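BSU-2 beta-lactamase (Bacillus subtilis, PDB 6W5E) is a class D beta-lactamase that probably inactivates beta-lactam antibiotics by hydrolysing the amide bond of their four-membered ring. Local coordinates at residues A[129-142]-A[154-166]. Sequence-based numbering, arbitrary orientation.
Sequences YQALARDIGEERMK and DISGGIDQFWLQS
Ile159 lays its CD1 over the break between helices 126-136 and 138-147, 3.6 Å from Gly137 C, with Met141 CB beside it. This is the omega loop of the class D beta-lactamase fold, which packs here against the helical region. Two polar bonds grip Asp160, the residue after Ile159. Gln130 reaches out in extended form and gives NE2 to the carbonyl O of Asp160 at 2.9 Å, while Arg134, bent at chi3 (-69°), turns NH1 back onto Asp160 OD2 at 2.8 Å. That salt bridge uses the anti side of the carboxylate, and the two planes stand 81° apart. Deeper in, Met141 sets CG 3.7 Å from Phe162 CZ. The Phe162 ring is itself sandwiched within the loop, with Ile155 CG2 over one face and Trp163 CE3 over the other. Ala133 CB meets Trp163 CH2 obliquely at 3.7 Å; the indole NE1 hydrogen-bonds the carboxylated lysine at position 79, the carbamate of the class D active site. At the outer end, Ile155 CD1 lies 3.4 Å from Glu138 CD, and one water accepts from Ile155 N at 2.9 Å and, weakly, from Lys142 NZ, whose main partner is the carbonyl O of Glu153.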
# COMPACT_ATOMS: atom_id res chain seq x y z
N TYR A 129 -6.56 -0.78 -12.87
CA TYR A 129 -5.46 -1.69 -12.55
C TYR A 129 -5.73 -3.11 -13.02
O TYR A 129 -4.78 -3.87 -13.24
CB TYR A 129 -5.12 -1.59 -11.06
CG TYR A 129 -4.23 -0.40 -10.77
CD1 TYR A 129 -4.72 0.90 -10.81
CD2 TYR A 129 -2.87 -0.57 -10.52
CE1 TYR A 129 -3.89 1.99 -10.56
CE2 TYR A 129 -2.04 0.50 -10.27
CZ TYR A 129 -2.55 1.78 -10.31
OH TYR A 129 -1.70 2.83 -10.07
N GLN A 130 -7.00 -3.48 -13.20
CA GLN A 130 -7.31 -4.76 -13.83
C GLN A 130 -6.86 -4.77 -15.29
O GLN A 130 -6.27 -5.75 -15.76
CB GLN A 130 -8.81 -5.06 -13.69
CG GLN A 130 -9.20 -5.41 -12.27
CD GLN A 130 -10.70 -5.59 -12.10
OE1 GLN A 130 -11.49 -4.77 -12.56
NE2 GLN A 130 -11.09 -6.67 -11.43
N ALA A 131 -7.10 -3.67 -16.02
CA ALA A 131 -6.59 -3.58 -17.39
C ALA A 131 -5.07 -3.64 -17.42
O ALA A 131 -4.48 -4.32 -18.28
CB ALA A 131 -7.10 -2.30 -18.04
N LEU A 132 -4.41 -2.95 -16.49
CA LEU A 132 -2.96 -3.00 -16.41
C LEU A 132 -2.47 -4.42 -16.15
O LEU A 132 -1.55 -4.91 -16.82
CB LEU A 132 -2.47 -2.06 -15.31
CG LEU A 132 -0.98 -2.13 -14.99
CD1 LEU A 132 -0.12 -1.95 -16.24
CD2 LEU A 132 -0.62 -1.09 -13.94
N ALA A 133 -3.07 -5.11 -15.18
CA ALA A 133 -2.66 -6.48 -14.87
C ALA A 133 -2.79 -7.39 -16.09
O ALA A 133 -1.91 -8.22 -16.36
CB ALA A 133 -3.48 -7.03 -13.71
N ARG A 134 -3.88 -7.23 -16.85
CA ARG A 134 -4.05 -8.03 -18.06
C ARG A 134 -2.93 -7.79 -19.05
O ARG A 134 -2.45 -8.73 -19.70
CB ARG A 134 -5.42 -7.76 -18.69
CG ARG A 134 -6.61 -8.26 -17.88
CD ARG A 134 -7.90 -8.25 -18.68
NE ARG A 134 -8.38 -6.90 -18.97
CZ ARG A 134 -9.19 -6.20 -18.18
NH1 ARG A 134 -9.60 -6.73 -17.03
NH2 ARG A 134 -9.58 -4.98 -18.53
N ASP A 135 -2.47 -6.53 -19.18
CA ASP A 135 -1.37 -6.23 -20.09
C ASP A 135 -0.04 -6.78 -19.56
O ASP A 135 0.83 -7.16 -20.35
CB ASP A 135 -1.26 -4.73 -20.30
CG ASP A 135 -2.29 -4.18 -21.29
OD1 ASP A 135 -2.86 -4.95 -22.09
OD2 ASP A 135 -2.51 -2.95 -21.28
N ILE A 136 0.13 -6.81 -18.24
CA ILE A 136 1.34 -7.43 -17.68
C ILE A 136 1.35 -8.92 -18.00
O ILE A 136 2.34 -9.46 -18.52
CB ILE A 136 1.44 -7.15 -16.17
CG1 ILE A 136 1.71 -5.66 -15.92
CG2 ILE A 136 2.53 -8.01 -15.55
CD1 ILE A 136 1.60 -5.27 -14.46
N GLY A 137 0.24 -9.59 -17.73
CA GLY A 137 0.10 -10.99 -18.12
C GLY A 137 0.60 -11.94 -17.05
O GLY A 137 1.48 -11.63 -16.25
N GLU A 138 0.01 -13.14 -17.05
CA GLU A 138 0.25 -14.14 -16.01
C GLU A 138 1.73 -14.44 -15.83
O GLU A 138 2.25 -14.41 -14.70
CB GLU A 138 -0.50 -15.42 -16.37
CG GLU A 138 -0.31 -16.58 -15.41
CD GLU A 138 -1.39 -16.60 -14.35
OE1 GLU A 138 -2.21 -15.66 -14.33
OE2 GLU A 138 -1.41 -17.56 -13.55
N GLU A 139 2.43 -14.77 -16.92
CA GLU A 139 3.81 -15.22 -16.78
C GLU A 139 4.72 -14.11 -16.25
O GLU A 139 5.60 -14.36 -15.42
CB GLU A 139 4.32 -15.74 -18.13
CG GLU A 139 3.45 -16.85 -18.73
CD GLU A 139 2.50 -16.35 -19.81
OE1 GLU A 139 1.67 -15.44 -19.54
OE2 GLU A 139 2.60 -16.89 -20.95
N ARG A 140 4.54 -12.88 -16.74
CA ARG A 140 5.35 -11.78 -16.25
C ARG A 140 5.03 -11.48 -14.79
O ARG A 140 5.94 -11.25 -13.99
CB ARG A 140 5.13 -10.54 -17.12
CG ARG A 140 5.67 -10.70 -18.52
CD ARG A 140 6.00 -9.37 -19.14
NE ARG A 140 4.81 -8.60 -19.47
CZ ARG A 140 4.83 -7.52 -20.24
NH1 ARG A 140 5.98 -7.09 -20.74
NH2 ARG A 140 3.70 -6.87 -20.51
N MET A 141 3.75 -11.49 -14.44
CA MET A 141 3.37 -11.24 -13.05
C MET A 141 4.00 -12.26 -12.12
O MET A 141 4.52 -11.91 -11.05
CB MET A 141 1.84 -11.26 -12.92
CG MET A 141 1.34 -10.74 -11.58
SD MET A 141 1.52 -8.95 -11.41
CE MET A 141 0.21 -8.38 -12.50
N LYS A 142 3.98 -13.54 -12.51
CA LYS A 142 4.50 -14.59 -11.64
C LYS A 142 5.99 -14.42 -11.39
O LYS A 142 6.46 -14.51 -10.24
CB LYS A 142 4.20 -15.96 -12.25
CG LYS A 142 4.57 -17.13 -11.36
CD LYS A 142 3.73 -17.15 -10.08
CE LYS A 142 3.82 -18.49 -9.37
NZ LYS A 142 3.18 -18.44 -8.03
N ASP A 154 0.53 -16.31 -5.01
CA ASP A 154 -0.46 -17.16 -5.66
C ASP A 154 -1.40 -16.29 -6.49
O ASP A 154 -2.24 -15.57 -5.94
CB ASP A 154 -1.23 -17.96 -4.61
CG ASP A 154 -2.11 -19.02 -5.22
OD1 ASP A 154 -2.45 -18.91 -6.42
OD2 ASP A 154 -2.49 -19.96 -4.48
N ILE A 155 -1.28 -16.38 -7.82
CA ILE A 155 -2.11 -15.60 -8.73
C ILE A 155 -3.16 -16.47 -9.43
O ILE A 155 -3.75 -16.05 -10.42
CB ILE A 155 -1.28 -14.76 -9.72
CG1 ILE A 155 -0.46 -15.64 -10.68
CG2 ILE A 155 -0.34 -13.83 -8.97
CD1 ILE A 155 0.19 -14.86 -11.85
N SER A 156 -3.42 -17.67 -8.90
CA SER A 156 -4.38 -18.58 -9.52
C SER A 156 -5.80 -18.04 -9.52
O SER A 156 -6.64 -18.55 -10.27
CB SER A 156 -4.30 -19.95 -8.86
OG SER A 156 -4.82 -19.91 -7.54
N GLY A 157 -6.10 -17.02 -8.71
CA GLY A 157 -7.40 -16.39 -8.76
C GLY A 157 -7.71 -15.67 -10.05
O GLY A 157 -8.85 -15.22 -10.23
N GLY A 158 -6.75 -15.54 -10.95
CA GLY A 158 -6.98 -14.92 -12.24
C GLY A 158 -6.22 -13.62 -12.35
O GLY A 158 -6.07 -12.86 -11.38
N ILE A 159 -5.75 -13.33 -13.57
CA ILE A 159 -4.81 -12.23 -13.80
C ILE A 159 -5.36 -10.89 -13.34
O ILE A 159 -4.58 -10.01 -12.93
CB ILE A 159 -4.34 -12.21 -15.27
CG1 ILE A 159 -3.24 -11.18 -15.48
CG2 ILE A 159 -5.52 -11.94 -16.20
CD1 ILE A 159 -2.01 -11.38 -14.62
N ASP A 160 -6.68 -10.69 -13.39
CA ASP A 160 -7.27 -9.42 -12.96
C ASP A 160 -8.14 -9.56 -11.71
O ASP A 160 -8.92 -8.66 -11.40
CB ASP A 160 -8.02 -8.72 -14.09
CG ASP A 160 -9.07 -9.59 -14.74
OD1 ASP A 160 -9.48 -10.61 -14.15
OD2 ASP A 160 -9.48 -9.25 -15.87
N GLN A 161 -7.99 -10.65 -10.97
CA GLN A 161 -8.75 -10.85 -9.73
C GLN A 161 -7.88 -11.22 -8.54
O GLN A 161 -8.34 -11.07 -7.40
CB GLN A 161 -9.81 -11.95 -9.94
CG GLN A 161 -10.79 -12.17 -8.79
CD GLN A 161 -11.65 -10.96 -8.50
OE1 GLN A 161 -12.15 -10.31 -9.42
NE2 GLN A 161 -11.84 -10.64 -7.22
N PHE A 162 -6.63 -11.66 -8.74
CA PHE A 162 -5.93 -12.41 -7.70
C PHE A 162 -5.66 -11.62 -6.43
O PHE A 162 -5.47 -12.24 -5.38
CB PHE A 162 -4.63 -13.02 -8.23
CG PHE A 162 -3.60 -12.00 -8.67
CD1 PHE A 162 -2.77 -11.37 -7.75
CD2 PHE A 162 -3.44 -11.69 -10.02
CE1 PHE A 162 -1.83 -10.45 -8.16
CE2 PHE A 162 -2.49 -10.77 -10.43
CZ PHE A 162 -1.68 -10.15 -9.50
N TRP A 163 -5.62 -10.30 -6.49
CA TRP A 163 -5.33 -9.49 -5.30
C TRP A 163 -6.58 -9.04 -4.56
O TRP A 163 -6.46 -8.36 -3.54
CB TRP A 163 -4.47 -8.27 -5.66
CG TRP A 163 -5.14 -7.26 -6.54
CD1 TRP A 163 -5.80 -6.12 -6.14
CD2 TRP A 163 -5.17 -7.25 -7.97
NE1 TRP A 163 -6.25 -5.43 -7.23
CE2 TRP A 163 -5.87 -6.09 -8.37
CE3 TRP A 163 -4.66 -8.10 -8.95
CZ2 TRP A 163 -6.09 -5.78 -9.71
CZ3 TRP A 163 -4.88 -7.79 -10.29
CH2 TRP A 163 -5.59 -6.64 -10.65
N LEU A 164 -7.76 -9.42 -5.06
CA LEU A 164 -9.04 -8.94 -4.55
C LEU A 164 -9.78 -10.10 -3.91
O LEU A 164 -10.50 -10.84 -4.60
CB LEU A 164 -9.86 -8.34 -5.68
CG LEU A 164 -9.20 -7.15 -6.39
CD1 LEU A 164 -9.86 -6.93 -7.74
CD2 LEU A 164 -9.30 -5.92 -5.52
N GLN A 165 -9.64 -10.23 -2.59
CA GLN A 165 -10.29 -11.28 -1.79
C GLN A 165 -10.23 -12.63 -2.48
O GLN A 165 -11.23 -13.35 -2.61
CB GLN A 165 -11.70 -10.88 -1.33
CG GLN A 165 -12.76 -10.73 -2.41
CD GLN A 165 -12.77 -9.37 -3.08
OE1 GLN A 165 -12.14 -8.41 -2.61
NE2 GLN A 165 -13.50 -9.27 -4.19
N SER A 166 -9.03 -12.98 -2.92
CA SER A 166 -8.83 -14.12 -3.81
C SER A 166 -7.62 -14.93 -3.37
O SER A 166 -7.42 -15.17 -2.17
CB SER A 166 -8.70 -13.63 -5.26
OG SER A 166 -8.58 -14.67 -6.21
O HOH W 1 0.05 -18.68 -9.08